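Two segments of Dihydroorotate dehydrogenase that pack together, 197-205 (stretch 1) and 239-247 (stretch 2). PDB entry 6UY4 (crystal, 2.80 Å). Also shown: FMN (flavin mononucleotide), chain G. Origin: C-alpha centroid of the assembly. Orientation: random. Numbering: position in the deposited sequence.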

ATOM      1  N   LEU A 197      -6.519   5.569   8.700  1.00 59.61           N
ATOM      2  CA  LEU A 197      -7.352   5.073   7.617  1.00 57.38           C
ATOM      3  C   LEU A 197      -6.873   5.661   6.297  1.00 61.55           C
ATOM      4  O   LEU A 197      -6.386   6.795   6.246  1.00 62.51           O
ATOM      5  CB  LEU A 197      -8.826   5.426   7.846  1.00 58.63           C
ATOM      6  CG  LEU A 197      -9.441   4.955   9.167  1.00 62.16           C
ATOM      7  CD1 LEU A 197     -10.798   5.602   9.389  1.00 64.59           C
ATOM      8  CD2 LEU A 197      -9.558   3.438   9.202  1.00 59.89           C
ATOM      9  N   VAL A 198      -7.009   4.878   5.228  1.00 64.05           N
ATOM     10  CA  VAL A 198      -6.562   5.271   3.897  1.00 61.04           C
ATOM     11  C   VAL A 198      -7.709   5.075   2.917  1.00 60.98           C
ATOM     12  O   VAL A 198      -8.479   4.114   3.028  1.00 58.87           O
ATOM     13  CB  VAL A 198      -5.323   4.466   3.447  1.00 55.38           C
ATOM     14  CG1 VAL A 198      -4.785   5.006   2.129  1.00 54.35           C
ATOM     15  CG2 VAL A 198      -4.247   4.499   4.512  1.00 58.66           C
ATOM     16  N   ILE A 199      -7.823   5.992   1.959  1.00 60.63           N
ATOM     17  CA  ILE A 199      -8.798   5.899   0.879  1.00 59.66           C
ATOM     18  C   ILE A 199      -8.056   6.054  -0.440  1.00 63.60           C
ATOM     19  O   ILE A 199      -7.300   7.015  -0.623  1.00 60.69           O
ATOM     20  CB  ILE A 199      -9.903   6.965   1.011  1.00 63.75           C
ATOM     21  CG1 ILE A 199     -10.665   6.773   2.322  1.00 64.50           C
ATOM     22  CG2 ILE A 199     -10.850   6.902  -0.178  1.00 60.38           C
ATOM     23  CD1 ILE A 199     -11.765   7.774   2.536  1.00 65.08           C
ATOM     24  N   ASN A 200      -8.268   5.110  -1.354  1.00 65.60           N
ATOM     25  CA  ASN A 200      -7.589   5.125  -2.642  1.00 65.77           C
ATOM     26  C   ASN A 200      -8.335   6.027  -3.619  1.00 77.41           C
ATOM     27  O   ASN A 200      -9.531   5.833  -3.864  1.00 82.89           O
ATOM     28  CB  ASN A 200      -7.482   3.711  -3.206  1.00 73.38           C
ATOM     29  CG  ASN A 200      -6.422   2.885  -2.510  1.00 76.88           C
ATOM     30  OD1 ASN A 200      -5.933   3.251  -1.441  1.00 73.52           O
ATOM     31  ND2 ASN A 200      -6.059   1.761  -3.116  1.00 69.67           N
ATOM     32  N   VAL A 201      -7.629   7.014  -4.174  1.00 73.66           N
ATOM     33  CA  VAL A 201      -8.174   7.789  -5.281  1.00 77.39           C
ATOM     34  C   VAL A 201      -8.235   6.907  -6.519  1.00 88.27           C
ATOM     35  O   VAL A 201      -7.291   6.163  -6.821  1.00 90.78           O
ATOM     36  CB  VAL A 201      -7.324   9.046  -5.534  1.00 84.01           C
ATOM     37  CG1 VAL A 201      -7.806   9.778  -6.780  1.00 83.63           C
ATOM     38  CG2 VAL A 201      -7.366   9.966  -4.335  1.00 77.91           C
ATOM     39  N   SER A 202      -9.355   6.971  -7.236  0.92 98.64           N
ATOM     40  CA  SER A 202      -9.537   6.147  -8.424  0.92104.11           C
ATOM     41  C   SER A 202      -8.500   6.504  -9.481  0.92111.96           C
ATOM     42  O   SER A 202      -8.372   7.669  -9.872  0.92111.38           O
ATOM     43  CB  SER A 202     -10.946   6.331  -8.980  0.92111.48           C
ATOM     44  OG  SER A 202     -11.055   7.545  -9.702  0.92117.04           O
ATOM     45  N   SER A 203      -7.755   5.499  -9.933  1.00115.01           N
ATOM     46  CA  SER A 203      -6.735   5.725 -10.939  1.00114.61           C
ATOM     47  C   SER A 203      -7.386   6.020 -12.285  1.00124.84           C
ATOM     48  O   SER A 203      -8.457   5.490 -12.593  1.00131.44           O
ATOM     49  CB  SER A 203      -5.823   4.508 -11.061  1.00118.83           C
ATOM     50  OG  SER A 203      -4.946   4.634 -12.167  1.00114.95           O
ATOM     51  N   PRO A 204      -6.769   6.867 -13.106  1.00124.61           N
ATOM     52  CA  PRO A 204      -7.324   7.105 -14.445  1.00127.36           C
ATOM     53  C   PRO A 204      -7.042   5.947 -15.394  1.00142.76           C
ATOM     54  O   PRO A 204      -6.574   6.158 -16.518  1.00140.63           O
ATOM     55  CB  PRO A 204      -6.624   8.397 -14.889  1.00117.66           C
ATOM     56  CG  PRO A 204      -5.331   8.373 -14.159  1.00100.89           C
ATOM     57  CD  PRO A 204      -5.624   7.752 -12.819  1.00109.62           C
ATOM     58  N   ASN A 205      -7.338   4.719 -14.962  1.00165.80           N
ATOM     59  CA  ASN A 205      -7.007   3.523 -15.732  1.00166.81           C
ATOM     60  C   ASN A 205      -8.196   2.953 -16.492  1.00167.07           C
ATOM     61  O   ASN A 205      -8.030   2.455 -17.613  1.00172.68           O
ATOM     62  CB  ASN A 205      -6.433   2.438 -14.813  1.00163.86           C
ATOM     63  N   LEU A 239      -5.997   9.340   5.464  1.00 62.46           N
ATOM     64  CA  LEU A 239      -4.987   9.484   4.428  1.00 61.47           C
ATOM     65  C   LEU A 239      -5.590   9.203   3.058  1.00 56.68           C
ATOM     66  O   LEU A 239      -6.550   8.439   2.926  1.00 59.45           O
ATOM     67  CB  LEU A 239      -3.797   8.551   4.673  1.00 57.98           C
ATOM     68  CG  LEU A 239      -2.705   9.038   5.629  1.00 58.61           C
ATOM     69  CD1 LEU A 239      -3.215   9.152   7.058  1.00 62.47           C
ATOM     70  CD2 LEU A 239      -1.501   8.117   5.561  1.00 64.43           C
ATOM     71  N   LEU A 240      -5.013   9.831   2.037  1.00 57.49           N
ATOM     72  CA  LEU A 240      -5.467   9.691   0.661  1.00 59.19           C
ATOM     73  C   LEU A 240      -4.331   9.117  -0.173  1.00 56.91           C
ATOM     74  O   LEU A 240      -3.257   9.721  -0.261  1.00 64.19           O
ATOM     75  CB  LEU A 240      -5.925  11.038   0.098  1.00 57.94           C
ATOM     76  CG  LEU A 240      -7.036  10.991  -0.947  1.00 62.70           C
ATOM     77  CD1 LEU A 240      -8.270  10.309  -0.377  1.00 61.53           C
ATOM     78  CD2 LEU A 240      -7.370  12.390  -1.442  1.00 69.07           C
ATOM     79  N   LYS A 241      -4.567   7.958  -0.780  1.00 61.26           N
ATOM     80  CA  LYS A 241      -3.568   7.277  -1.593  1.00 61.23           C
ATOM     81  C   LYS A 241      -3.894   7.499  -3.065  1.00 59.74           C
ATOM     82  O   LYS A 241      -4.999   7.181  -3.516  1.00 64.20           O
ATOM     83  CB  LYS A 241      -3.527   5.786  -1.264  1.00 62.14           C
ATOM     84  CG  LYS A 241      -2.421   5.020  -1.967  1.00 63.66           C
ATOM     85  CD  LYS A 241      -2.339   3.597  -1.444  1.00 62.12           C
ATOM     86  CE  LYS A 241      -1.215   2.826  -2.109  1.00 58.25           C
ATOM     87  NZ  LYS A 241      -1.101   1.446  -1.558  1.00 65.86           N
ATOM     88  N   ILE A 242      -2.934   8.040  -3.810  1.00 63.84           N
ATOM     89  CA  ILE A 242      -3.149   8.429  -5.194  1.00 68.35           C
ATOM     90  C   ILE A 242      -2.293   7.556  -6.105  1.00 67.43           C
ATOM     91  O   ILE A 242      -1.458   6.771  -5.656  1.00 68.61           O
ATOM     92  CB  ILE A 242      -2.848   9.922  -5.427  1.00 67.70           C
ATOM     93  CG1 ILE A 242      -1.347  10.183  -5.295  1.00 65.83           C
ATOM     94  CG2 ILE A 242      -3.631  10.783  -4.448  1.00 64.19           C
ATOM     95  CD1 ILE A 242      -0.945  11.604  -5.601  1.00 58.60           C
ATOM     96  N   SER A 243      -2.510   7.709  -7.409  1.00 68.31           N
ATOM     97  CA  SER A 243      -1.860   7.060  -8.535  1.00 64.31           C
ATOM     98  C   SER A 243      -0.755   7.946  -9.098  1.00 71.52           C
ATOM     99  O   SER A 243      -0.896   9.173  -9.123  1.00 80.11           O
ATOM    100  CB  SER A 243      -2.875   6.754  -9.638  1.00 70.91           C
ATOM    101  OG  SER A 243      -2.243   6.215 -10.785  1.00 71.98           O
ATOM    102  N   PRO A 244       0.355   7.359  -9.551  1.00 69.38           N
ATOM    103  CA  PRO A 244       1.433   8.160 -10.144  1.00 75.07           C
ATOM    104  C   PRO A 244       1.175   8.583 -11.582  1.00 70.85           C
ATOM    105  O   PRO A 244       2.019   9.274 -12.164  1.00 67.38           O
ATOM    106  CB  PRO A 244       2.637   7.213 -10.062  1.00 69.51           C
ATOM    107  CG  PRO A 244       2.032   5.859 -10.189  1.00 63.07           C
ATOM    108  CD  PRO A 244       0.700   5.927  -9.488  1.00 65.37           C
ATOM    109  N   ASP A 245       0.045   8.195 -12.166  1.00 63.65           N
ATOM    110  CA  ASP A 245      -0.256   8.478 -13.561  1.00 65.07           C
ATOM    111  C   ASP A 245      -1.103   9.729 -13.748  1.00 67.17           C
ATOM    112  O   ASP A 245      -1.487  10.035 -14.881  1.00 67.92           O
ATOM    113  CB  ASP A 245      -0.957   7.275 -14.198  1.00 75.20           C
ATOM    114  CG  ASP A 245      -0.142   6.004 -14.085  1.00 73.74           C
ATOM    115  OD1 ASP A 245       1.103   6.097 -14.101  1.00 74.17           O
ATOM    116  OD2 ASP A 245      -0.744   4.914 -13.975  1.00 73.70           O
ATOM    117  N   GLU A 246      -1.407  10.451 -12.673  1.00 69.95           N
ATOM    118  CA  GLU A 246      -2.166  11.686 -12.795  1.00 63.11           C
ATOM    119  C   GLU A 246      -1.322  12.756 -13.475  1.00 62.40           C
ATOM    120  O   GLU A 246      -0.129  12.899 -13.193  1.00 63.47           O
ATOM    121  CB  GLU A 246      -2.615  12.173 -11.416  1.00 67.76           C
ATOM    122  CG  GLU A 246      -3.310  11.120 -10.564  1.00 70.68           C
ATOM    123  CD  GLU A 246      -4.763  10.907 -10.949  1.00 78.18           C
ATOM    124  OE1 GLU A 246      -5.248  11.593 -11.874  1.00 85.92           O
ATOM    125  OE2 GLU A 246      -5.423  10.052 -10.322  1.00 87.12           O
ATOM    126  N   ASN A 247      -1.943  13.509 -14.379  1.00 60.14           N
ATOM    127  CA  ASN A 247      -1.242  14.611 -15.020  1.00 63.81           C
ATOM    128  C   ASN A 247      -1.054  15.753 -14.021  1.00 66.20           C
ATOM    129  O   ASN A 247      -1.511  15.697 -12.875  1.00 68.51           O
ATOM    130  CB  ASN A 247      -1.986  15.066 -16.275  1.00 63.75           C
ATOM    131  CG  ASN A 247      -3.439  15.419 -16.008  1.00 64.98           C
ATOM    132  OD1 ASN A 247      -3.769  16.060 -15.010  1.00 64.10           O
ATOM    133  ND2 ASN A 247      -4.318  15.002 -16.912  1.00 68.11           N
TER
HETATM  134  N1  FMN G 406      -2.656  -0.988  -2.925  1.00 62.89           N
HETATM  135  C2  FMN G 406      -3.816  -0.650  -2.255  1.00 63.97           C
HETATM  136  O2  FMN G 406      -3.995   0.508  -1.882  1.00 66.61           O
HETATM  137  N3  FMN G 406      -4.774  -1.608  -1.999  1.00 63.65           N
HETATM  138  C4  FMN G 406      -4.580  -2.910  -2.414  1.00 66.89           C
HETATM  139  O4  FMN G 406      -5.436  -3.764  -2.186  1.00 71.92           O
HETATM  140  C4A FMN G 406      -3.416  -3.255  -3.089  1.00 67.59           C
HETATM  141  N5  FMN G 406      -3.217  -4.554  -3.507  1.00 71.86           N
HETATM  142  C5A FMN G 406      -2.059  -4.896  -4.174  1.00 68.53           C
HETATM  143  C6  FMN G 406      -1.864  -6.208  -4.590  1.00 68.04           C
HETATM  144  C7  FMN G 406      -0.702  -6.561  -5.265  1.00 71.85           C
HETATM  145  C7M FMN G 406      -0.498  -7.978  -5.712  1.00 65.21           C
HETATM  146  C8  FMN G 406       0.269  -5.598  -5.524  1.00 70.52           C
HETATM  147  C8M FMN G 406       1.525  -5.975  -6.252  1.00 66.45           C
HETATM  148  C9  FMN G 406       0.072  -4.285  -5.108  1.00 68.68           C
HETATM  149  C9A FMN G 406      -1.091  -3.929  -4.431  1.00 67.00           C
HETATM  150  N10 FMN G 406      -1.292  -2.625  -4.010  1.00 62.85           N
HETATM  151  C10 FMN G 406      -2.453  -2.288  -3.344  1.00 66.33           C
HETATM  152  C1' FMN G 406      -0.269  -1.563  -4.278  1.00 59.89           C
HETATM  153  C2' FMN G 406       0.765  -1.521  -3.160  1.00 63.65           C
HETATM  154  O2' FMN G 406       0.120  -1.363  -1.916  1.00 62.34           O
HETATM  155  C3' FMN G 406       1.735  -0.364  -3.359  1.00 72.08           C
HETATM  156  O3' FMN G 406       1.011   0.831  -3.545  1.00 74.71           O
HETATM  157  C4' FMN G 406       2.661  -0.583  -4.551  1.00 69.47           C
HETATM  158  O4' FMN G 406       2.787  -1.958  -4.842  1.00 68.50           O
HETATM  159  C5' FMN G 406       4.028  -0.013  -4.213  1.00 67.71           C
HETATM  160  O5' FMN G 406       4.985  -0.413  -5.161  1.00 79.66           O
HETATM  161  P   FMN G 406       6.188  -1.367  -4.684  1.00 68.19           P
HETATM  162  O1P FMN G 406       7.107  -1.585  -5.860  1.00 73.45           O
HETATM  163  O2P FMN G 406       6.934  -0.737  -3.531  1.00 73.82           O
HETATM  164  O3P FMN G 406       5.609  -2.691  -4.257  1.00 60.82           O

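Two neighbouring parallel strands, 197-200 and the one containing Leu 239 to Lys 241, are joined by a ladder of hydrogen bonds. Leu 239 N donates to Leu 197 O (2.7 Å), and Ile 199 N donates to Leu 239 O (2.9 Å). Lys 241 N then reaches Ile 199 O (2.9 Å), and Val 201 N closes the series on Lys 241 O (2.7 Å). Ile 199, Leu 239 and Lys 241 each use both N and O across the gap, the alternation expected of parallel strands. Val 198 CA also lies 3.3 Å from Leu 239 O, a CA-H...O contact that supplements the ladder.

Apolar packing follows from the alternation of side chains. Val 198 and Leu 239 share one face, with Val 198 CG2 4.1 Å from Leu 239 CB; beta-branched valine suits an extended backbone. Ile 199 and Leu 240 occupy the other face, where Ile 199 CB lies 4.0 Å from Leu 240 CD1. Beyond the strand, Val 201 points toward the second stretch, its CG2 3.6 Å from Leu 240 CG and 3.8 Å from Ile 242 CG2, so one methyl touches two aliphatic neighbours.

Polar groups on the Val 198 face serve the flavin. Asn 200 and Lys 241 are paired across the strands, and both bind FMN O2: Asn 200 ND2, an amide donor suited to a carbonyl oxygen, at 2.7 Å and Lys 241 NZ at 3.1 Å. With all four chi angles t, Lys 241 is fully extended, and its NZ reaches FMN N1 (3.2 Å) and FMN O3' (3.0 Å) as well.

Past the strands the contact loosens. Ser 203 OG and Ser 243 OG form a weak hydrogen bond at 3.4 Å, in which either may donate. A hydroxyl can donate and accept, and Ser 243 OG also accepts a weak bond from Asp 245 N (3.3 Å), within a type I turn. Glu 246 is long enough for its OE2 to come within 3.4 Å of Pro 204 CD, a packing contact, since that carbon has no polar hydrogen.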